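Local coordinates for periplasmic binding protein (Veillonella parvula, PDB 4MO9) that probably captures an iron-siderophore or similar solute outside the inner membrane and delivers it to an ABC importer, at residues Met263-Pro268 / Ser312-Leu317; Met274-Glu279 / Ser361-Met366. All coordinates share one frame; numbering follows the deposited sequence.

Interaction 1. Residues Met263-Pro268 / Ser312-Leu317; sequences MGSYWP and SAHHGL
The His314 imidazole lies with one face against the backbone of Gly264 and Ser265: Gly264 O and Ser265 CA both sit above it, offset toward the rim, and Ser265 CA makes a CH-pi contact 4.2 Å from the ring centroid. This is where two neighbouring parallel strands of the mixed sheet, 259-263 and 310-313, run out into loops in a TroA-like periplasmic binding protein. In the plane of the same imidazole, Gly316 N donates to His314 ND1 at 2.9 Å. Trp267 is used differently. Its indole takes His315 CD2 at the edge, 4.0 Å from Trp267 CZ2, the two side chains crossing at about a right angle, while Ser265 CB covers one face. The His315 ring meets Met263 and Trp267 obliquely, and His315 ND1 is hydrogen-bonded to Trp224 NE1.

A single bridge, Gly264 with His314, joins the segments just past the strand ends. Its bonds differ in approach: Gly264 N comes to Ala313 O at 3.1 Å from above the carbonyl plane, whereas His315 N reaches Gly264 O at 2.8 Å nearly along the C=O axis. His314 then begins a type I turn ending at Leu317. An alanine at His314 would probably leave Gly316 N without its acceptor and uncover Ser265 CA, making the turn less firmly fixed.

The His315 side chain is about 9 Å from the bound trimethylamine oxide, too far to touch it. Deeper in, selenomethionine Met263 packs on Ala313, and the buried Ser312 hydroxyl is held by Ile262 O. On the loop side, Ser265 OG stands 3.4 Å from His314 CE1.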
HETATM    1  N   MSE A 263      -4.186   5.844 -11.215  1.00 31.04           N
HETATM    2  CA  MSE A 263      -3.181   5.106 -10.441  1.00 33.68           C
HETATM    3  C   MSE A 263      -2.267   4.265 -11.351  1.00 33.73           C
HETATM    4  O   MSE A 263      -2.734   3.617 -12.301  1.00 35.70           O
HETATM    5  CB  MSE A 263      -3.841   4.246  -9.356  1.00 31.95           C
HETATM    6  CG  MSE A 263      -4.862   5.013  -8.500  1.00 30.31           C
HETATM    7 SE   MSE A 263      -4.206   6.707  -7.770  0.72 37.05          SE
HETATM    8  CE  MSE A 263      -5.959   7.416  -7.306  1.00 30.85           C
ATOM      9  N   GLY A 264      -0.963   4.313 -11.081  1.00 31.63           N
ATOM     10  CA  GLY A 264      -0.001   3.555 -11.859  1.00 30.08           C
ATOM     11  C   GLY A 264       0.677   2.463 -11.052  1.00 31.54           C
ATOM     12  O   GLY A 264       0.658   2.481  -9.815  1.00 30.20           O
ATOM     13  N   SER A 265       1.256   1.491 -11.755  1.00 31.75           N
ATOM     14  CA  SER A 265       1.956   0.394 -11.094  1.00 32.23           C
ATOM     15  C   SER A 265       2.748  -0.376 -12.130  1.00 33.17           C
ATOM     16  O   SER A 265       2.932   0.094 -13.257  1.00 32.55           O
ATOM     17  CB  SER A 265       0.968  -0.546 -10.406  1.00 32.31           C
ATOM     18  OG  SER A 265       1.648  -1.391  -9.476  1.00 33.56           O
ATOM     19  N   TYR A 266       3.209  -1.562 -11.751  1.00 32.51           N
ATOM     20  CA  TYR A 266       3.944  -2.416 -12.676  1.00 35.28           C
ATOM     21  C   TYR A 266       2.995  -3.461 -13.264  1.00 36.83           C
ATOM     22  O   TYR A 266       2.681  -4.462 -12.606  1.00 37.14           O
ATOM     23  CB  TYR A 266       5.128  -3.085 -11.958  1.00 37.37           C
ATOM     24  CG  TYR A 266       5.994  -3.926 -12.870  1.00 40.36           C
ATOM     25  CD1 TYR A 266       6.765  -3.331 -13.861  1.00 42.62           C
ATOM     26  CD2 TYR A 266       6.039  -5.310 -12.744  1.00 40.92           C
ATOM     27  CE1 TYR A 266       7.562  -4.093 -14.710  1.00 45.90           C
ATOM     28  CE2 TYR A 266       6.835  -6.085 -13.592  1.00 44.03           C
ATOM     29  CZ  TYR A 266       7.594  -5.465 -14.567  1.00 45.35           C
ATOM     30  OH  TYR A 266       8.386  -6.210 -15.412  1.00 48.04           O
ATOM     31  N   TRP A 267       2.527  -3.206 -14.488  1.00 38.11           N
ATOM     32  CA  TRP A 267       1.607  -4.104 -15.195  1.00 37.63           C
ATOM     33  C   TRP A 267       2.157  -4.423 -16.584  1.00 38.51           C
ATOM     34  O   TRP A 267       1.625  -3.935 -17.591  1.00 38.17           O
ATOM     35  CB  TRP A 267       0.207  -3.472 -15.331  1.00 37.22           C
ATOM     36  CG  TRP A 267      -0.544  -3.307 -14.032  1.00 39.66           C
ATOM     37  CD1 TRP A 267      -0.911  -4.294 -13.165  1.00 42.44           C
ATOM     38  CD2 TRP A 267      -1.038  -2.078 -13.475  1.00 39.54           C
ATOM     39  NE1 TRP A 267      -1.590  -3.755 -12.087  1.00 41.32           N
ATOM     40  CE2 TRP A 267      -1.685  -2.397 -12.259  1.00 40.23           C
ATOM     41  CE3 TRP A 267      -0.992  -0.736 -13.888  1.00 38.02           C
ATOM     42  CZ2 TRP A 267      -2.280  -1.421 -11.446  1.00 37.75           C
ATOM     43  CZ3 TRP A 267      -1.580   0.230 -13.085  1.00 35.92           C
ATOM     44  CH2 TRP A 267      -2.217  -0.117 -11.876  1.00 37.69           C
ATOM     45  N   PRO A 268       3.207  -5.265 -16.648  1.00 39.43           N
ATOM     46  CA  PRO A 268       3.927  -5.520 -17.906  1.00 42.86           C
ATOM     47  C   PRO A 268       3.087  -6.205 -18.982  1.00 45.57           C
ATOM     48  O   PRO A 268       3.459  -6.153 -20.156  1.00 42.24           O
ATOM     49  CB  PRO A 268       5.082  -6.431 -17.478  1.00 44.02           C
ATOM     50  CG  PRO A 268       4.600  -7.098 -16.213  1.00 41.67           C
ATOM     51  CD  PRO A 268       3.731  -6.074 -15.531  1.00 38.66           C
ATOM     52  N   SER A 312      -1.079  11.253 -10.865  1.00 33.23           N
ATOM     53  CA  SER A 312      -0.955   9.803 -10.761  1.00 31.54           C
ATOM     54  C   SER A 312      -0.143   9.456  -9.522  1.00 27.65           C
ATOM     55  O   SER A 312       0.865  10.105  -9.244  1.00 29.70           O
ATOM     56  CB  SER A 312      -0.269   9.243 -12.020  1.00 36.24           C
ATOM     57  OG  SER A 312      -0.098   7.831 -11.907  1.00 37.66           O
ATOM     58  N   ALA A 313      -0.601   8.462  -8.760  1.00 29.87           N
ATOM     59  CA  ALA A 313       0.137   7.953  -7.613  1.00 29.67           C
ATOM     60  C   ALA A 313       0.215   6.439  -7.751  1.00 29.73           C
ATOM     61  O   ALA A 313      -0.631   5.838  -8.415  1.00 32.85           O
ATOM     62  CB  ALA A 313      -0.557   8.334  -6.314  1.00 29.47           C
ATOM     63  N   HIS A 314       1.223   5.824  -7.139  1.00 28.58           N
ATOM     64  CA  HIS A 314       1.452   4.386  -7.272  1.00 28.70           C
ATOM     65  C   HIS A 314       0.415   3.579  -6.478  1.00 31.39           C
ATOM     66  O   HIS A 314       0.265   3.768  -5.262  1.00 30.84           O
ATOM     67  CB  HIS A 314       2.874   4.034  -6.794  1.00 29.70           C
ATOM     68  CG  HIS A 314       3.324   2.657  -7.184  1.00 31.98           C
ATOM     69  ND1 HIS A 314       2.759   1.516  -6.658  1.00 32.99           N
ATOM     70  CD2 HIS A 314       4.276   2.238  -8.053  1.00 34.46           C
ATOM     71  CE1 HIS A 314       3.341   0.453  -7.185  1.00 32.11           C
ATOM     72  NE2 HIS A 314       4.268   0.862  -8.033  1.00 32.69           N
ATOM     73  N   HIS A 315      -0.265   2.661  -7.168  1.00 30.39           N
ATOM     74  CA  HIS A 315      -1.356   1.840  -6.625  1.00 32.48           C
ATOM     75  C   HIS A 315      -0.944   0.969  -5.439  1.00 31.86           C
ATOM     76  O   HIS A 315      -1.789   0.565  -4.627  1.00 32.09           O
ATOM     77  CB  HIS A 315      -1.916   0.962  -7.756  1.00 33.67           C
ATOM     78  CG  HIS A 315      -3.251   0.340  -7.466  1.00 36.56           C
ATOM     79  ND1 HIS A 315      -4.270   1.012  -6.828  1.00 38.11           N
ATOM     80  CD2 HIS A 315      -3.743  -0.883  -7.776  1.00 37.30           C
ATOM     81  CE1 HIS A 315      -5.328   0.221  -6.735  1.00 38.03           C
ATOM     82  NE2 HIS A 315      -5.035  -0.933  -7.306  1.00 38.66           N
ATOM     83  N   GLY A 316       0.351   0.674  -5.330  1.00 35.08           N
ATOM     84  CA  GLY A 316       0.827  -0.246  -4.305  1.00 34.78           C
ATOM     85  C   GLY A 316       1.341   0.440  -3.050  1.00 33.54           C
ATOM     86  O   GLY A 316       1.877  -0.205  -2.150  1.00 32.02           O
ATOM     87  N   LEU A 317       1.195   1.758  -2.990  1.00 31.03           N
ATOM     88  CA  LEU A 317       1.639   2.506  -1.823  1.00 26.54           C
ATOM     89  C   LEU A 317       0.659   2.514  -0.635  1.00 28.52           C
ATOM     90  O   LEU A 317       1.115   2.540   0.511  1.00 30.13           O
ATOM     91  CB  LEU A 317       2.055   3.933  -2.196  1.00 28.82           C
ATOM     92  CG  LEU A 317       3.311   4.100  -3.070  1.00 30.95           C
ATOM     93  CD1 LEU A 317       3.486   5.562  -3.499  1.00 31.47           C
ATOM     94  CD2 LEU A 317       4.556   3.602  -2.330  1.00 29.43           C
TER

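Interaction 2. Residues Met274-Glu279 / Ser361-Met366; sequences MRLGFE and SGIWFM
Phe278 and Trp364 meet in a T-shaped pair, the indole presenting its six-membered edge to the phenyl face, with planes at 86° and centroids 5.1 Å apart. Trp364 CZ2 comes down off-centre, 3.6 Å from Phe278 CE2. The same indole has a second job: Gly277 CA sits over its six-membered ring, 10° off the normal, in a close CH-pi contact. Trp364 starts out away from the loop, its CG anti to the carbonyl carbon (chi1 -57°), yet the six-membered ring comes back under Gly277 CA with its face and to Phe278 with its edge. In-plane donation from Trp364 NE1 to Ser361 O, at 2.8 Å, restrains the rotation of the indole, and Ser361 OG rests at the edge of the Phe278 ring.

Behind the rings the two segments run nearly antiparallel and share one hydrogen-bonded pair, Gly277 with Ile363. Gly277 N gives a nearly straight bond to Ile363 O at 2.7 Å, and Ile363 N returns one to Gly277 O at 3.0 Å. Next to it Gly362 CA lies only 3.2 Å from Gly277 O, and a beta carbon on Gly362 would run into that oxygen. Leu276 and Ile363 cross at about a right angle, Leu276 CD2 against Ile363 CG2 at 3.9 Å, while Leu276 CB and CD2 also close over Ile363 O. Further along, the selenomethionines touch, Met274 CE to Met366 CG, at 4.3 Å.

The contact ties the long loop before helix 282-295 to the residues leading into the edge strand 365-367. Met366 packs on helix 282-295 and Leu276 on Ser312 of strand 310-313. At the other end helix 79-88, from the N-terminal half of the chain, supplies His84 to stack on Phe278 and Met81 to pack on both Phe278 and Trp364.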
HETATM    1  N   MSE A 274      -0.838   2.727 -17.049  1.00 36.53           N
HETATM    2  CA  MSE A 274      -0.026   3.741 -16.386  1.00 34.16           C
HETATM    3  C   MSE A 274       1.095   3.060 -15.613  1.00 34.47           C
HETATM    4  O   MSE A 274       0.833   2.194 -14.772  1.00 34.31           O
HETATM    5  CB  MSE A 274      -0.877   4.551 -15.417  1.00 33.69           C
HETATM    6  CG  MSE A 274      -0.095   5.628 -14.695  1.00 33.41           C
HETATM    7 SE   MSE A 274       0.684   6.870 -15.984  0.83 43.25          SE
HETATM    8  CE  MSE A 274       1.944   7.667 -14.705  1.00 40.77           C
ATOM      9  N   ARG A 275       2.334   3.463 -15.895  1.00 36.20           N
ATOM     10  CA  ARG A 275       3.518   2.841 -15.304  1.00 37.05           C
ATOM     11  C   ARG A 275       4.168   3.712 -14.222  1.00 37.18           C
ATOM     12  O   ARG A 275       4.568   4.855 -14.480  1.00 35.13           O
ATOM     13  CB  ARG A 275       4.550   2.510 -16.393  1.00 36.11           C
ATOM     14  CG  ARG A 275       5.868   1.936 -15.871  1.00 36.27           C
ATOM     15  CD  ARG A 275       5.698   0.535 -15.249  1.00 34.30           C
ATOM     16  NE  ARG A 275       5.431  -0.476 -16.273  1.00 37.39           N
ATOM     17  CZ  ARG A 275       6.383  -1.135 -16.930  1.00 43.36           C
ATOM     18  NH1 ARG A 275       7.663  -0.890 -16.666  1.00 42.42           N
ATOM     19  NH2 ARG A 275       6.062  -2.029 -17.863  1.00 46.01           N
ATOM     20  N   LEU A 276       4.260   3.150 -13.021  1.00 36.02           N
ATOM     21  CA  LEU A 276       4.996   3.746 -11.907  1.00 35.64           C
ATOM     22  C   LEU A 276       5.779   2.638 -11.213  1.00 35.80           C
ATOM     23  O   LEU A 276       5.558   1.455 -11.509  1.00 37.37           O
ATOM     24  CB  LEU A 276       4.038   4.414 -10.917  1.00 33.02           C
ATOM     25  CG  LEU A 276       3.336   5.682 -11.434  1.00 30.05           C
ATOM     26  CD1 LEU A 276       2.401   6.238 -10.348  1.00 28.95           C
ATOM     27  CD2 LEU A 276       4.361   6.711 -11.839  1.00 29.89           C
ATOM     28  N   GLY A 277       6.688   3.011 -10.308  1.00 34.06           N
ATOM     29  CA  GLY A 277       7.469   2.035  -9.554  1.00 35.35           C
ATOM     30  C   GLY A 277       8.941   2.028  -9.943  1.00 35.76           C
ATOM     31  O   GLY A 277       9.459   3.020 -10.471  1.00 36.76           O
ATOM     32  N   PHE A 278       9.618   0.905  -9.700  1.00 36.17           N
ATOM     33  CA  PHE A 278      11.060   0.807  -9.956  1.00 33.80           C
ATOM     34  C   PHE A 278      11.417   0.742 -11.430  1.00 37.92           C
ATOM     35  O   PHE A 278      12.545   1.078 -11.810  1.00 38.76           O
ATOM     36  CB  PHE A 278      11.651  -0.403  -9.225  1.00 34.59           C
ATOM     37  CG  PHE A 278      11.665  -0.246  -7.733  1.00 34.56           C
ATOM     38  CD1 PHE A 278      12.634   0.544  -7.114  1.00 34.31           C
ATOM     39  CD2 PHE A 278      10.705  -0.871  -6.947  1.00 33.67           C
ATOM     40  CE1 PHE A 278      12.647   0.699  -5.732  1.00 32.50           C
ATOM     41  CE2 PHE A 278      10.710  -0.724  -5.564  1.00 33.68           C
ATOM     42  CZ  PHE A 278      11.684   0.064  -4.955  1.00 33.51           C
ATOM     43  N   GLU A 279      10.471   0.296 -12.255  1.00 37.83           N
ATOM     44  CA  GLU A 279      10.695   0.219 -13.696  1.00 43.74           C
ATOM     45  C   GLU A 279       9.875   1.285 -14.383  1.00 42.12           C
ATOM     46  O   GLU A 279       8.915   0.981 -15.095  1.00 43.28           O
ATOM     47  CB  GLU A 279      10.287  -1.143 -14.240  1.00 49.64           C
ATOM     48  CG  GLU A 279      10.876  -2.278 -13.470  1.00 56.37           C
ATOM     49  CD  GLU A 279      11.635  -3.242 -14.341  1.00 66.84           C
ATOM     50  OE1 GLU A 279      11.532  -3.140 -15.587  1.00 70.88           O
ATOM     51  OE2 GLU A 279      12.340  -4.103 -13.773  1.00 70.71           O
ATOM     52  N   SER A 361      14.587   4.315  -5.520  1.00 38.39           N
ATOM     53  CA  SER A 361      14.644   4.801  -6.908  1.00 43.58           C
ATOM     54  C   SER A 361      13.277   4.627  -7.577  1.00 45.24           C
ATOM     55  O   SER A 361      12.317   4.198  -6.935  1.00 47.82           O
ATOM     56  CB  SER A 361      15.718   4.085  -7.727  1.00 45.85           C
ATOM     57  OG  SER A 361      15.338   2.751  -7.978  1.00 47.95           O
ATOM     58  N   GLY A 362      13.184   4.976  -8.856  1.00 45.08           N
ATOM     59  CA  GLY A 362      11.931   4.839  -9.581  1.00 44.51           C
ATOM     60  C   GLY A 362      11.040   6.065  -9.462  1.00 41.89           C
ATOM     61  O   GLY A 362      11.469   7.096  -8.936  1.00 43.40           O
ATOM     62  N   ILE A 363       9.799   5.947  -9.938  1.00 39.86           N
ATOM     63  CA  ILE A 363       8.857   7.069  -9.998  1.00 37.55           C
ATOM     64  C   ILE A 363       7.535   6.649  -9.357  1.00 33.34           C
ATOM     65  O   ILE A 363       6.961   5.627  -9.737  1.00 32.43           O
ATOM     66  CB  ILE A 363       8.582   7.483 -11.462  1.00 39.90           C
ATOM     67  CG1 ILE A 363       9.894   7.703 -12.228  1.00 45.10           C
ATOM     68  CG2 ILE A 363       7.661   8.707 -11.518  1.00 37.10           C
ATOM     69  CD1 ILE A 363      10.590   9.001 -11.903  1.00 47.51           C
ATOM     70  N   TRP A 364       7.041   7.443  -8.409  1.00 31.08           N
ATOM     71  CA  TRP A 364       5.940   7.009  -7.546  1.00 32.88           C
ATOM     72  C   TRP A 364       4.772   7.981  -7.555  1.00 31.13           C
ATOM     73  O   TRP A 364       3.665   7.639  -7.132  1.00 29.75           O
ATOM     74  CB  TRP A 364       6.467   6.798  -6.113  1.00 30.53           C
ATOM     75  CG  TRP A 364       7.584   5.820  -6.110  1.00 31.55           C
ATOM     76  CD1 TRP A 364       8.917   6.085  -6.301  1.00 33.80           C
ATOM     77  CD2 TRP A 364       7.469   4.398  -5.971  1.00 30.19           C
ATOM     78  NE1 TRP A 364       9.640   4.905  -6.265  1.00 34.41           N
ATOM     79  CE2 TRP A 364       8.773   3.858  -6.069  1.00 32.78           C
ATOM     80  CE3 TRP A 364       6.395   3.528  -5.767  1.00 31.08           C
ATOM     81  CZ2 TRP A 364       9.025   2.484  -5.963  1.00 34.73           C
ATOM     82  CZ3 TRP A 364       6.645   2.168  -5.667  1.00 30.48           C
ATOM     83  CH2 TRP A 364       7.948   1.657  -5.766  1.00 33.05           C
ATOM     84  N   PHE A 365       5.031   9.188  -8.049  1.00 33.13           N
ATOM     85  CA  PHE A 365       4.022  10.237  -8.118  1.00 32.42           C
ATOM     86  C   PHE A 365       4.245  11.013  -9.399  1.00 37.87           C
ATOM     87  O   PHE A 365       5.367  11.044  -9.928  1.00 36.71           O
ATOM     88  CB  PHE A 365       4.141  11.181  -6.923  1.00 30.38           C
ATOM     89  CG  PHE A 365       3.953  10.502  -5.588  1.00 32.16           C
ATOM     90  CD1 PHE A 365       2.694  10.053  -5.191  1.00 32.13           C
ATOM     91  CD2 PHE A 365       5.031  10.320  -4.729  1.00 32.19           C
ATOM     92  CE1 PHE A 365       2.516   9.426  -3.959  1.00 32.95           C
ATOM     93  CE2 PHE A 365       4.857   9.701  -3.489  1.00 29.18           C
ATOM     94  CZ  PHE A 365       3.599   9.258  -3.108  1.00 29.29           C
HETATM   95  N   MSE A 366       3.197  11.651  -9.905  1.00 37.11           N
HETATM   96  CA  MSE A 366       3.321  12.285 -11.207  1.00 41.18           C
HETATM   97  C   MSE A 366       2.245  13.317 -11.447  1.00 41.31           C
HETATM   98  O   MSE A 366       1.074  13.095 -11.136  1.00 38.55           O
HETATM   99  CB  MSE A 366       3.278  11.231 -12.312  1.00 41.89           C
HETATM  100  CG  MSE A 366       2.861  11.776 -13.649  1.00 52.36           C
HETATM  101 SE   MSE A 366       4.201  11.375 -14.960  0.56 52.11          SE
HETATM  102  CE  MSE A 366       5.664  12.368 -14.119  1.00 32.23           C
TER

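In the fold
Interactions 1 and 2 lie side by side, centres about 7 Å apart, on the same mixed sheet, in which strands 310-313 and 365-367 are neighbours. Ser312 N to Met366 O (2.8 Å) and His314 N to Trp364 O (3.0 Å), both probable hydrogen bonds, join them, and Leu276 packs on His314. Interaction 1 is the more buried and nearer the centre of the chain; two backbone hydrogen bonds and a histidine face laid on the neighbouring backbone carry it, where strands 259-263 and 310-313 end. Interaction 2, partly buried and farther out, adds an edge-to-face aromatic pair and aliphatic packing to its own two backbone bonds, beside helix 79-88. Both draw on the single loop between strand 259-263 and helix 282-295.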